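Local coordinates for protein 5-formaminoimidazole-4-carboxamide-1-(Beta)-D-ribofuranosyl 5'-monophosphate synthetase (PDB 2PBZ) that binds ATP and probably acts as an ATP-grasp carbon-nitrogen ligase of purine (IMP) biosynthesis, forming a formamido ribonucleotide, at residues V65-G68 with S69-A72; E96-F99 with E100-D103; R164-P167 with G168-Y172; L224-L227 with Y228-L232; F254-D257 with G258-A262. One frame throughout, in Å; residues are numbered along the deposited sequence.

Overall arrangement
Interactions 1 and 2 are helix starts within residues 5-117, a range related to Rossmann-type domains; interactions 3, 4 and 5 lie in the ATP-grasp range. The buried turn of interaction 1 relies on aromatic and proline packing, whereas interaction 2, nearer the surface, is mostly capping and backbone bonds. Interactions 3 and 4 are buried, interaction 5 only partly, its turn being exposed. Interactions 3 and 5 touch, because strands 170-178 and 249-255 are neighbours in one antiparallel sheet; the first meets the adenine of ATP, the second closes the adjoining hairpin. Interaction 4, on helix 224-241, packs Leu227 against Phe254 and Phe260 of interaction 5. Contacts 3, 4 and 5 also reach the second subunit.

Interaction 1 of 5, residues V65-G68 with S69-A72; sequences VPHG and SFVA
A type I beta turn from His67 to Phe70 leads into helix 70-73, and the Phe70 side chain folds back along the turn to meet Pro66 and His67. The two aromatic rings form a T-shaped pair: the edge of Phe70 points at the face of His67, with centroids 4.7 Å apart and planes at 87°. Phe70 CE1 does the touching, standing over the centre of the imidazole and coming within 3.4 Å of His67 CE1. This approach depends on the first torsion of His67 (chi1 59°), which sets CG between the backbone N and the carbonyl carbon and turns the ring back over the turn. Pro66 covers a face of the phenyl ring with its backbone carbon, a CH-pi contact in which CA sits 3.7 Å from the centroid of Phe70, only 9° off the normal. The proline CB lies farther out, 4.0 Å from Phe70 CD2. The turn itself is closed by a weak backbone bond, Phe70 N to His67 O at 3.4 Å. Ser69, at the third position of this turn, brings CB to 3.3 Å from His67 NE2 beside the imidazole, while its hydroxyl is hydrogen-bonded to Ser10. Strand 5-8 packs on both rings through Thr7 and Ile8, and the His11 ring meets that of His67.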
loop_
_atom_site.group_PDB
_atom_site.type_symbol
_atom_site.label_atom_id
_atom_site.label_comp_id
_atom_site.label_asym_id
_atom_site.label_seq_id
_atom_site.Cartn_x
_atom_site.Cartn_y
_atom_site.Cartn_z
ATOM N N VAL A 65 9.273 -11.950 23.582
ATOM C CA VAL A 65 9.143 -11.478 22.190
ATOM C C VAL A 65 9.871 -10.150 21.878
ATOM O O VAL A 65 9.295 -9.072 22.013
ATOM C CB VAL A 65 7.674 -11.268 21.800
ATOM C CG1 VAL A 65 7.591 -10.906 20.330
ATOM C CG2 VAL A 65 6.863 -12.511 22.094
ATOM N N PRO A 66 11.127 -10.225 21.398
ATOM C CA PRO A 66 11.926 -9.040 21.071
ATOM C C PRO A 66 11.620 -8.368 19.720
ATOM O O PRO A 66 10.948 -8.940 18.867
ATOM C CB PRO A 66 13.344 -9.581 21.138
ATOM C CG PRO A 66 13.170 -10.936 20.524
ATOM C CD PRO A 66 11.880 -11.460 21.112
ATOM N N HIS A 67 12.118 -7.146 19.553
ATOM C CA HIS A 67 11.947 -6.375 18.326
ATOM C C HIS A 67 13.119 -5.408 18.163
ATOM O O HIS A 67 14.078 -5.474 18.921
ATOM C CB HIS A 67 10.597 -5.633 18.329
ATOM C CG HIS A 67 10.414 -4.676 19.467
ATOM N ND1 HIS A 67 9.317 -4.717 20.298
ATOM C CD2 HIS A 67 11.169 -3.639 19.895
ATOM C CE1 HIS A 67 9.405 -3.750 21.190
ATOM N NE2 HIS A 67 10.520 -3.080 20.966
ATOM N N GLY A 68 13.048 -4.508 17.188
ATOM C CA GLY A 68 14.157 -3.598 16.937
ATOM C C GLY A 68 14.542 -2.543 17.957
ATOM O O GLY A 68 15.371 -1.698 17.666
ATOM N N SER A 69 13.967 -2.576 19.150
ATOM C CA SER A 69 14.296 -1.567 20.158
ATOM C C SER A 69 15.033 -2.164 21.335
ATOM O O SER A 69 15.714 -1.451 22.072
ATOM C CB SER A 69 13.022 -0.874 20.676
ATOM O OG SER A 69 12.391 -0.090 19.673
ATOM N N PHE A 70 14.903 -3.477 21.500
ATOM C CA PHE A 70 15.525 -4.175 22.618
ATOM C C PHE A 70 16.998 -3.927 22.904
ATOM O O PHE A 70 17.393 -3.831 24.054
ATOM C CB PHE A 70 15.268 -5.670 22.496
ATOM C CG PHE A 70 13.917 -6.071 22.974
ATOM C CD1 PHE A 70 12.771 -5.523 22.401
ATOM C CD2 PHE A 70 13.779 -6.935 24.052
ATOM C CE1 PHE A 70 11.506 -5.827 22.901
ATOM C CE2 PHE A 70 12.519 -7.249 24.564
ATOM C CZ PHE A 70 11.381 -6.695 23.991
ATOM N N VAL A 71 17.818 -3.819 21.873
ATOM C CA VAL A 71 19.234 -3.580 22.117
ATOM C C VAL A 71 19.462 -2.108 22.449
ATOM O O VAL A 71 20.362 -1.757 23.222
ATOM C CB VAL A 71 20.082 -3.981 20.891
ATOM C CG1 VAL A 71 21.554 -3.631 21.134
ATOM C CG2 VAL A 71 19.910 -5.483 20.617
ATOM N N ALA A 72 18.634 -1.251 21.871
ATOM C CA ALA A 72 18.759 0.172 22.108
ATOM C C ALA A 72 18.235 0.513 23.511
ATOM O O ALA A 72 18.590 1.545 24.081
ATOM C CB ALA A 72 17.989 0.941 21.027
#

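Interaction 2 of 5, residues E96-F99 with E100-D103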
loop_
_atom_site.group_PDB
_atom_site.type_symbol
_atom_site.label_atom_id
_atom_site.label_comp_id
_atom_site.label_asym_id
_atom_site.label_seq_id
_atom_site.Cartn_x
_atom_site.Cartn_y
_atom_site.Cartn_z
ATOM N N GLU A 96 22.557 -9.004 13.735
ATOM C CA GLU A 96 22.230 -7.918 12.828
ATOM C C GLU A 96 22.900 -6.653 13.347
ATOM O O GLU A 96 22.850 -5.595 12.711
ATOM C CB GLU A 96 20.715 -7.714 12.765
ATOM C CG GLU A 96 20.171 -6.854 13.888
ATOM C CD GLU A 96 18.663 -6.686 13.842
ATOM O OE1 GLU A 96 18.100 -6.471 12.740
ATOM O OE2 GLU A 96 18.034 -6.746 14.919
ATOM N N THR A 97 23.559 -6.779 14.493
ATOM C CA THR A 97 24.199 -5.641 15.142
ATOM C C THR A 97 25.537 -5.135 14.605
ATOM O O THR A 97 25.855 -3.958 14.765
ATOM C CB THR A 97 24.354 -5.916 16.643
ATOM O OG1 THR A 97 23.092 -6.345 17.178
ATOM C CG2 THR A 97 24.784 -4.648 17.368
ATOM N N THR A 98 26.322 -6.006 13.979
ATOM C CA THR A 98 27.618 -5.600 13.430
ATOM C C THR A 98 27.852 -6.107 12.011
ATOM O O THR A 98 27.237 -7.092 11.564
ATOM C CB THR A 98 28.798 -6.136 14.261
ATOM O OG1 THR A 98 28.865 -7.559 14.110
ATOM C CG2 THR A 98 28.630 -5.785 15.730
ATOM N N PHE A 99 28.760 -5.431 11.310
ATOM C CA PHE A 99 29.140 -5.815 9.954
ATOM C C PHE A 99 29.731 -7.224 9.989
ATOM O O PHE A 99 29.397 -8.077 9.161
ATOM C CB PHE A 99 30.212 -4.871 9.417
ATOM C CG PHE A 99 29.782 -3.438 9.331
ATOM C CD1 PHE A 99 30.654 -2.417 9.713
ATOM C CD2 PHE A 99 28.532 -3.093 8.816
ATOM C CE1 PHE A 99 30.287 -1.076 9.576
ATOM C CE2 PHE A 99 28.156 -1.747 8.677
ATOM C CZ PHE A 99 29.031 -0.746 9.054
ATOM N N GLU A 100 30.616 -7.448 10.956
ATOM C CA GLU A 100 31.284 -8.735 11.113
ATOM C C GLU A 100 30.297 -9.891 11.088
ATOM O O GLU A 100 30.452 -10.824 10.313
ATOM C CB GLU A 100 32.073 -8.763 12.425
ATOM C CG GLU A 100 33.168 -7.711 12.515
ATOM C CD GLU A 100 32.666 -6.303 12.197
ATOM O OE1 GLU A 100 31.659 -5.858 12.793
ATOM O OE2 GLU A 100 33.287 -5.632 11.347
ATOM N N LEU A 101 29.280 -9.823 11.936
ATOM C CA LEU A 101 28.284 -10.879 11.998
ATOM C C LEU A 101 27.398 -10.903 10.762
ATOM O O LEU A 101 27.074 -11.962 10.225
ATOM C CB LEU A 101 27.427 -10.707 13.247
ATOM C CG LEU A 101 28.187 -10.835 14.567
ATOM C CD1 LEU A 101 27.261 -10.459 15.719
ATOM C CD2 LEU A 101 28.706 -12.251 14.723
ATOM N N GLN A 102 27.004 -9.720 10.316
ATOM C CA GLN A 102 26.148 -9.611 9.149
ATOM C C GLN A 102 26.815 -10.243 7.939
ATOM O O GLN A 102 26.203 -11.039 7.234
ATOM C CB GLN A 102 25.818 -8.140 8.877
ATOM C CG GLN A 102 24.339 -7.829 8.974
ATOM C CD GLN A 102 24.010 -6.394 8.606
ATOM O OE1 GLN A 102 24.490 -5.867 7.587
ATOM N NE2 GLN A 102 23.176 -5.759 9.414
ATOM N N ASP A 103 28.077 -9.899 7.713
ATOM C CA ASP A 103 28.839 -10.437 6.585
ATOM C C ASP A 103 29.018 -11.938 6.713
ATOM O O ASP A 103 28.699 -12.684 5.788
ATOM C CB ASP A 103 30.220 -9.792 6.519
ATOM C CG ASP A 103 30.153 -8.321 6.231
ATOM O OD1 ASP A 103 30.927 -7.572 6.863
ATOM O OD2 ASP A 103 29.339 -7.916 5.375
#
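Thr98 is the N-cap of helix 99-109: its OG1 accepts from Leu101 N at 3.2 Å, with an almost straight N-H...O angle of 170°. A chi1 of 69° swings the hydroxyl over the first turn to reach that amide. The backbone adds two bonds of the helix, Gln102 N to Thr98 O at 2.9 Å and Asp103 N to Phe99 O at 2.7 Å. A weak side-chain bond runs back to the loop, from Gln102 NE2 to Glu96 O at 3.3 Å. In the packing around the cap, Leu101 CG lies 3.4 Å from Thr98 OG1, and the bent Glu100 chain brings OE1 to 3.2 Å from Thr98 CB. Two carboxylates make salt bridges beyond the turn, Glu96 with Arg268 and Asp103 with Arg161. The helix start packs on strand 261-266, where Ile265 touches Glu96 and Gln102, and on strand 128-131, where Arg131 meets Phe99 and Gln102.

Interaction 3 of 5, residues R164-P167 with G168-Y172. With ATP (adenosine-5'-triphosphate), chain D.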
loop_
_atom_site.group_PDB
_atom_site.type_symbol
_atom_site.label_atom_id
_atom_site.label_comp_id
_atom_site.label_asym_id
_atom_site.label_seq_id
_atom_site.Cartn_x
_atom_site.Cartn_y
_atom_site.Cartn_z
ATOM N N ARG A 164 29.225 0.907 -2.504
ATOM C CA ARG A 164 28.944 1.385 -3.853
ATOM C C ARG A 164 27.517 1.916 -3.830
ATOM O O ARG A 164 26.626 1.270 -3.283
ATOM C CB ARG A 164 29.051 0.213 -4.834
ATOM C CG ARG A 164 28.979 0.577 -6.315
ATOM C CD ARG A 164 30.255 1.290 -6.767
ATOM N NE ARG A 164 30.340 1.420 -8.225
ATOM C CZ ARG A 164 29.526 2.169 -8.973
ATOM N NH1 ARG A 164 28.545 2.876 -8.406
ATOM N NH2 ARG A 164 29.692 2.210 -10.297
ATOM N N PHE A 165 27.296 3.097 -4.397
ATOM C CA PHE A 165 25.953 3.652 -4.423
ATOM C C PHE A 165 25.111 2.874 -5.428
ATOM O O PHE A 165 25.528 2.673 -6.576
ATOM C CB PHE A 165 25.978 5.103 -4.850
ATOM C CG PHE A 165 24.625 5.761 -4.815
ATOM C CD1 PHE A 165 24.195 6.427 -3.665
ATOM C CD2 PHE A 165 23.783 5.728 -5.930
ATOM C CE1 PHE A 165 22.949 7.061 -3.617
ATOM C CE2 PHE A 165 22.531 6.360 -5.891
ATOM C CZ PHE A 165 22.115 7.031 -4.728
ATOM N N ILE A 166 23.927 2.444 -5.012
ATOM C CA ILE A 166 23.055 1.696 -5.909
ATOM C C ILE A 166 21.659 2.300 -5.922
ATOM O O ILE A 166 20.984 2.341 -4.892
ATOM C CB ILE A 166 22.943 0.216 -5.490
ATOM C CG1 ILE A 166 24.332 -0.436 -5.475
ATOM C CG2 ILE A 166 22.026 -0.516 -6.447
ATOM C CD1 ILE A 166 24.351 -1.821 -4.831
ATOM N N PRO A 167 21.208 2.794 -7.087
ATOM C CA PRO A 167 19.863 3.379 -7.141
ATOM C C PRO A 167 18.901 2.298 -7.601
ATOM O O PRO A 167 19.241 1.518 -8.486
ATOM C CB PRO A 167 20.005 4.494 -8.181
ATOM C CG PRO A 167 21.546 4.579 -8.451
ATOM C CD PRO A 167 21.970 3.159 -8.285
ATOM N N GLY A 168 17.727 2.193 -6.993
ATOM C CA GLY A 168 16.822 1.173 -7.489
ATOM C C GLY A 168 16.083 0.328 -6.485
ATOM O O GLY A 168 16.519 -0.761 -6.142
ATOM N N VAL A 169 14.941 0.832 -6.042
ATOM C CA VAL A 169 14.090 0.153 -5.088
ATOM C C VAL A 169 14.767 -0.765 -4.073
ATOM O O VAL A 169 15.485 -1.728 -4.406
ATOM C CB VAL A 169 12.971 -0.645 -5.803
ATOM C CG1 VAL A 169 13.549 -1.777 -6.601
ATOM C CG2 VAL A 169 11.983 -1.161 -4.768
ATOM N N TYR A 170 14.511 -0.446 -2.810
ATOM C CA TYR A 170 15.035 -1.206 -1.698
ATOM C C TYR A 170 13.902 -2.030 -1.121
ATOM O O TYR A 170 12.875 -1.507 -0.686
ATOM C CB TYR A 170 15.660 -0.264 -0.670
ATOM C CG TYR A 170 17.039 0.138 -1.122
ATOM C CD1 TYR A 170 17.212 0.966 -2.232
ATOM C CD2 TYR A 170 18.177 -0.425 -0.538
ATOM C CE1 TYR A 170 18.478 1.213 -2.759
ATOM C CE2 TYR A 170 19.446 -0.185 -1.061
ATOM C CZ TYR A 170 19.592 0.628 -2.172
ATOM O OH TYR A 170 20.839 0.823 -2.716
ATOM N N LEU A 171 14.113 -3.340 -1.154
ATOM C CA LEU A 171 13.133 -4.304 -0.704
ATOM C C LEU A 171 13.517 -5.009 0.575
ATOM O O LEU A 171 14.647 -5.442 0.754
ATOM C CB LEU A 171 12.920 -5.321 -1.819
ATOM C CG LEU A 171 12.531 -4.651 -3.141
ATOM C CD1 LEU A 171 12.722 -5.647 -4.285
ATOM C CD2 LEU A 171 11.086 -4.149 -3.069
ATOM N N TYR A 172 12.543 -5.132 1.457
ATOM C CA TYR A 172 12.763 -5.771 2.735
ATOM C C TYR A 172 11.886 -7.015 2.812
ATOM O O TYR A 172 10.678 -6.936 3.019
ATOM C CB TYR A 172 12.467 -4.764 3.854
ATOM C CG TYR A 172 13.310 -3.520 3.720
ATOM C CD1 TYR A 172 13.060 -2.598 2.703
ATOM C CD2 TYR A 172 14.429 -3.318 4.524
ATOM C CE1 TYR A 172 13.915 -1.512 2.478
ATOM C CE2 TYR A 172 15.292 -2.228 4.311
ATOM C CZ TYR A 172 15.033 -1.332 3.282
ATOM O OH TYR A 172 15.902 -0.287 3.035
HETATM P PG ATP D . 20.150 0.960 11.023
HETATM O O1G ATP D . 21.324 -0.002 10.893
HETATM O O2G ATP D . 20.516 2.083 12.186
HETATM O O3G ATP D . 18.793 0.146 11.456
HETATM P PB ATP D . 19.526 0.625 8.411
HETATM O O1B ATP D . 20.655 -0.319 8.230
HETATM O O2B ATP D . 18.172 -0.185 8.799
HETATM O O3B ATP D . 19.890 1.706 9.587
HETATM P PA ATP D . 18.897 0.743 5.676
HETATM O O1A ATP D . 17.661 -0.064 5.787
HETATM O O2A ATP D . 20.124 -0.179 5.198
HETATM O O3A ATP D . 19.287 1.522 7.087
HETATM O "O5'" ATP D . 18.689 1.993 4.681
HETATM C "C5'" ATP D . 18.252 1.591 3.419
HETATM C "C4'" ATP D . 18.072 2.900 2.661
HETATM O "O4'" ATP D . 19.327 3.650 2.550
HETATM C "C3'" ATP D . 17.515 2.685 1.254
HETATM O "O3'" ATP D . 16.271 3.329 1.146
HETATM C "C2'" ATP D . 18.531 3.264 0.295
HETATM O "O2'" ATP D . 17.945 4.345 -0.455
HETATM C "C1'" ATP D . 19.719 3.732 1.158
HETATM N N9 ATP D . 20.862 2.841 0.855
HETATM C C8 ATP D . 21.326 1.779 1.606
HETATM N N7 ATP D . 22.345 1.227 1.035
HETATM C C5 ATP D . 22.608 1.882 -0.127
HETATM C C6 ATP D . 23.586 1.755 -1.164
HETATM N N6 ATP D . 24.548 0.743 -1.087
HETATM N N1 ATP D . 23.543 2.632 -2.226
HETATM C C2 ATP D . 22.620 3.610 -2.310
HETATM N N3 ATP D . 21.694 3.760 -1.348
HETATM C C4 ATP D . 21.663 2.937 -0.257
#
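The Tyr170 ring meets the ribose of ATP on one face, with ATP C2' over its centre, and its hydroxyl end meets the adenine, OH lying 3.3 Å from ATP C6; Ile166 O lies at the ring's edge, near its plane. Phe165 presents a face to the adenine, where ATP C2 sits toward the rim, 3.5 Å from Phe165 CD1. Tyr170 reaches back across the turn, and its OH donates to Ile166 O at 2.7 Å, tilted 21° from the carbonyl plane. The bond ties residues 164-167 to strand 170-178. The same hydroxyl lies 3.5 Å from Ile166 CB. Residues 164-167 join strand 161-164 to strand 170-178, consistent with the adenine-binding linker of ATP-grasp enzymes. Their backbone reads the adenine edge: Ile166 N donates to ATP N1 at 2.8 Å, and ATP N6 donates to Arg164 O at 3.1 Å. Beyond the ribose, Tyr172 OH donates to ATP O1A of the alpha-phosphate at 3.3 Å. Gly168 turns the chain at a positive phi of 137°. Arg192 makes a cation-pi contact with Tyr172, and Val204 of the second subunit packs on Phe165.

Interaction 4 of 5, residues L224-L227 with Y228-L232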
loop_
_atom_site.group_PDB
_atom_site.type_symbol
_atom_site.label_atom_id
_atom_site.label_comp_id
_atom_site.label_asym_id
_atom_site.label_seq_id
_atom_site.Cartn_x
_atom_site.Cartn_y
_atom_site.Cartn_z
ATOM N N LEU A 224 10.318 -13.994 -6.436
ATOM C CA LEU A 224 10.151 -14.661 -5.159
ATOM C C LEU A 224 10.947 -15.942 -4.975
ATOM O O LEU A 224 11.559 -16.139 -3.924
ATOM C CB LEU A 224 8.671 -14.944 -4.907
ATOM C CG LEU A 224 7.807 -13.704 -4.751
ATOM C CD1 LEU A 224 6.377 -14.123 -4.488
ATOM C CD2 LEU A 224 8.351 -12.843 -3.624
ATOM N N PRO A 225 10.944 -16.841 -5.976
ATOM C CA PRO A 225 11.692 -18.097 -5.857
ATOM C C PRO A 225 13.144 -17.865 -5.437
ATOM O O PRO A 225 13.678 -18.531 -4.559
ATOM C CB PRO A 225 11.583 -18.684 -7.261
ATOM C CG PRO A 225 10.234 -18.231 -7.696
ATOM C CD PRO A 225 10.220 -16.786 -7.260
ATOM N N GLN A 226 13.769 -16.896 -6.079
ATOM C CA GLN A 226 15.157 -16.554 -5.814
ATOM C C GLN A 226 15.355 -16.145 -4.353
ATOM O O GLN A 226 16.339 -16.519 -3.708
ATOM C CB GLN A 226 15.553 -15.405 -6.737
ATOM C CG GLN A 226 16.795 -15.641 -7.533
ATOM C CD GLN A 226 18.043 -15.462 -6.708
ATOM O OE1 GLN A 226 18.593 -16.430 -6.161
ATOM N NE2 GLN A 226 18.495 -14.214 -6.591
ATOM N N LEU A 227 14.413 -15.363 -3.837
ATOM C CA LEU A 227 14.500 -14.890 -2.462
ATOM C C LEU A 227 14.321 -16.044 -1.489
ATOM O O LEU A 227 14.981 -16.116 -0.456
ATOM C CB LEU A 227 13.446 -13.805 -2.220
ATOM C CG LEU A 227 13.710 -12.490 -2.964
ATOM C CD1 LEU A 227 12.530 -11.562 -2.796
ATOM C CD2 LEU A 227 14.986 -11.828 -2.442
ATOM N N TYR A 228 13.422 -16.953 -1.843
ATOM C CA TYR A 228 13.150 -18.120 -1.029
ATOM C C TYR A 228 14.410 -18.943 -0.892
ATOM O O TYR A 228 14.721 -19.423 0.195
ATOM C CB TYR A 228 12.064 -18.957 -1.683
ATOM C CG TYR A 228 11.773 -20.235 -0.956
ATOM C CD1 TYR A 228 11.216 -20.223 0.324
ATOM C CD2 TYR A 228 12.039 -21.459 -1.552
ATOM C CE1 TYR A 228 10.923 -21.410 0.996
ATOM C CE2 TYR A 228 11.752 -22.654 -0.892
ATOM C CZ TYR A 228 11.189 -22.618 0.381
ATOM O OH TYR A 228 10.868 -23.789 1.007
ATOM N N ASP A 229 15.123 -19.105 -2.008
ATOM C CA ASP A 229 16.367 -19.856 -2.035
ATOM C C ASP A 229 17.373 -19.221 -1.095
ATOM O O ASP A 229 18.017 -19.913 -0.314
ATOM C CB ASP A 229 16.943 -19.894 -3.446
ATOM C CG ASP A 229 16.072 -20.666 -4.414
ATOM O OD1 ASP A 229 15.459 -21.673 -4.000
ATOM O OD2 ASP A 229 16.012 -20.274 -5.604
ATOM N N TYR A 230 17.516 -17.903 -1.186
ATOM C CA TYR A 230 18.442 -17.190 -0.320
ATOM C C TYR A 230 18.021 -17.389 1.127
ATOM O O TYR A 230 18.860 -17.570 2.002
ATOM C CB TYR A 230 18.438 -15.695 -0.632
ATOM C CG TYR A 230 19.144 -15.313 -1.904
ATOM C CD1 TYR A 230 18.828 -14.128 -2.558
ATOM C CD2 TYR A 230 20.124 -16.136 -2.465
ATOM C CE1 TYR A 230 19.465 -13.770 -3.749
ATOM C CE2 TYR A 230 20.768 -15.783 -3.655
ATOM C CZ TYR A 230 20.432 -14.601 -4.289
ATOM O OH TYR A 230 21.053 -14.237 -5.458
ATOM N N GLY A 231 16.713 -17.355 1.367
ATOM C CA GLY A 231 16.188 -17.534 2.712
ATOM C C GLY A 231 16.503 -18.906 3.281
ATOM O O GLY A 231 16.956 -19.032 4.427
ATOM N N LEU A 232 16.258 -19.937 2.475
ATOM C CA LEU A 232 16.535 -21.307 2.877
ATOM C C LEU A 232 17.991 -21.440 3.261
ATOM O O LEU A 232 18.323 -22.022 4.292
ATOM C CB LEU A 232 16.230 -22.266 1.730
ATOM C CG LEU A 232 14.826 -22.861 1.723
ATOM C CD1 LEU A 232 14.708 -23.840 0.564
ATOM C CD2 LEU A 232 14.568 -23.592 3.039
HETATM O O HOH W 1 13.061 -21.650 -5.033
#
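Gln226 and Tyr230, one turn apart, form the side-chain polar contact: Gln226 NE2 donates to Tyr230 OH at 2.8 Å, with the hydroxyl close to the amide plane. The amide stands nearly upright on the phenol, the two planes 85° apart, and Gln226 OE1 lies above the ring toward its rim, 3.2 Å from Tyr230 CZ. A bend at chi2 (-77°) folds the glutamine chain back so that its end reaches the ring. The i to i+4 backbone bonds of alpha-helix 224-241 run alongside, among them Tyr228 N to Leu224 O at 2.9 Å and Gly231 N to Leu227 O at 2.8 Å. A water links Pro225 and Asp229, also four residues apart, donating to Asp229 OD1 at 2.6 Å and to Pro225 O at 3.2 Å. The apolar contact is slight, Leu227 CD2 lying 4.5 Å from Tyr230 CD1. Leu227 instead packs on Leu186, Leu219 and Phe260, and Phe38 of the second subunit meets the Tyr228 ring edge-to-face.

Interaction 5 of 5, residues F254-D257 with G258-A262; sequences FAYD and GSFKA
Phe254, Tyr256 and Phe260 form an aromatic cluster at the end of the hairpin of strands 249-255 and 261-266. The edge of Tyr256 points to the face of Phe260, with centroids 4.8 Å apart and planes at 58°; Tyr256 CD1 stands toward the rim of that face, 3.4 Å from Phe260 CE2. On the strand side Phe254 CB packs 3.8 Å from Phe260 CD2, and the two rings lie obliquely. Ala262, the non-hydrogen-bonded antiparallel partner of Phe254, meets CE2 of that ring through CB at 3.9 Å. The tyrosine places its CG opposite the backbone N (chi1 -165°), which lays its ring against the turn. Gly258 CA then covers a face of Tyr256, a CH-pi contact 3.6 Å from the centroid. Ala255 and Lys261 make the hydrogen-bonded pair, with Ala255 N to Lys261 O at 3.0 Å in the carbonyl plane and Lys261 N to Ala255 O longer at 3.3 Å. At the polar end a water bridges Tyr256 OH and Gly258 O, donating to the latter. Asp257 OD1 and Lys261 NZ stay 4.9 Å apart, too far for a salt bridge. The turn therefore seems to owe its cohesion mainly to aromatic packing and backbone bonds, with at most a weak electrostatic attraction at its solvent-facing end.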
loop_
_atom_site.group_PDB
_atom_site.type_symbol
_atom_site.label_atom_id
_atom_site.label_comp_id
_atom_site.label_asym_id
_atom_site.label_seq_id
_atom_site.Cartn_x
_atom_site.Cartn_y
_atom_site.Cartn_z
ATOM N N PHE A 254 17.549 -5.941 0.737
ATOM C CA PHE A 254 18.180 -5.908 -0.574
ATOM C C PHE A 254 18.065 -4.619 -1.332
ATOM O O PHE A 254 17.198 -3.796 -1.081
ATOM C CB PHE A 254 17.599 -6.981 -1.499
ATOM C CG PHE A 254 17.921 -8.378 -1.101
ATOM C CD1 PHE A 254 17.013 -9.135 -0.354
ATOM C CD2 PHE A 254 19.114 -8.966 -1.516
ATOM C CE1 PHE A 254 17.297 -10.470 -0.039
ATOM C CE2 PHE A 254 19.405 -10.295 -1.208
ATOM C CZ PHE A 254 18.499 -11.046 -0.473
ATOM N N ALA A 255 18.941 -4.496 -2.314
ATOM C CA ALA A 255 18.973 -3.358 -3.207
ATOM C C ALA A 255 18.738 -4.031 -4.550
ATOM O O ALA A 255 19.536 -4.876 -4.962
ATOM C CB ALA A 255 20.337 -2.702 -3.179
ATOM N N TYR A 256 17.640 -3.705 -5.225
ATOM C CA TYR A 256 17.401 -4.336 -6.512
ATOM C C TYR A 256 17.933 -3.468 -7.656
ATOM O O TYR A 256 17.389 -2.404 -7.966
ATOM C CB TYR A 256 15.918 -4.638 -6.709
ATOM C CG TYR A 256 15.685 -5.599 -7.844
ATOM C CD1 TYR A 256 16.239 -6.876 -7.822
ATOM C CD2 TYR A 256 14.954 -5.223 -8.959
ATOM C CE1 TYR A 256 16.075 -7.758 -8.887
ATOM C CE2 TYR A 256 14.782 -6.102 -10.039
ATOM C CZ TYR A 256 15.351 -7.373 -9.994
ATOM O OH TYR A 256 15.200 -8.245 -11.053
ATOM N N ASP A 257 19.020 -3.952 -8.251
ATOM C CA ASP A 257 19.750 -3.315 -9.363
ATOM C C ASP A 257 19.067 -3.866 -10.587
ATOM O O ASP A 257 18.953 -3.234 -11.620
ATOM C CB ASP A 257 21.193 -3.851 -9.375
ATOM C CG ASP A 257 22.238 -2.767 -9.436
ATOM O OD1 ASP A 257 23.435 -3.130 -9.535
ATOM O OD2 ASP A 257 21.879 -1.572 -9.376
ATOM N N GLY A 258 18.631 -5.101 -10.404
ATOM C CA GLY A 258 18.004 -5.886 -11.437
ATOM C C GLY A 258 18.754 -7.178 -11.220
ATOM O O GLY A 258 18.692 -8.090 -12.041
ATOM N N SER A 259 19.475 -7.245 -10.094
ATOM C CA SER A 259 20.273 -8.425 -9.761
ATOM C C SER A 259 20.539 -8.696 -8.275
ATOM O O SER A 259 21.529 -9.374 -7.956
ATOM C CB SER A 259 21.631 -8.357 -10.454
ATOM O OG SER A 259 22.463 -7.419 -9.799
ATOM N N PHE A 260 19.708 -8.161 -7.376
ATOM C CA PHE A 260 19.854 -8.405 -5.923
ATOM C C PHE A 260 21.241 -8.410 -5.271
ATOM O O PHE A 260 22.095 -9.247 -5.571
ATOM C CB PHE A 260 19.178 -9.731 -5.526
ATOM C CG PHE A 260 17.680 -9.651 -5.441
ATOM C CD1 PHE A 260 16.882 -10.694 -5.908
ATOM C CD2 PHE A 260 17.060 -8.521 -4.907
ATOM C CE1 PHE A 260 15.494 -10.609 -5.850
ATOM C CE2 PHE A 260 15.664 -8.424 -4.842
ATOM C CZ PHE A 260 14.881 -9.473 -5.317
ATOM N N LYS A 261 21.424 -7.485 -4.336
ATOM C CA LYS A 261 22.653 -7.354 -3.564
ATOM C C LYS A 261 22.139 -7.169 -2.137
ATOM O O LYS A 261 21.305 -6.296 -1.889
ATOM C CB LYS A 261 23.426 -6.095 -3.962
ATOM C CG LYS A 261 23.588 -5.859 -5.461
ATOM C CD LYS A 261 24.729 -6.663 -6.051
ATOM C CE LYS A 261 24.955 -6.271 -7.496
ATOM N NZ LYS A 261 26.071 -7.056 -8.097
ATOM N N ALA A 262 22.611 -7.982 -1.199
ATOM C CA ALA A 262 22.173 -7.852 0.189
ATOM C C ALA A 262 22.877 -6.668 0.857
ATOM O O ALA A 262 24.075 -6.443 0.653
ATOM C CB ALA A 262 22.453 -9.139 0.953
HETATM O O HOH W 2 16.007 -9.534 -13.098
#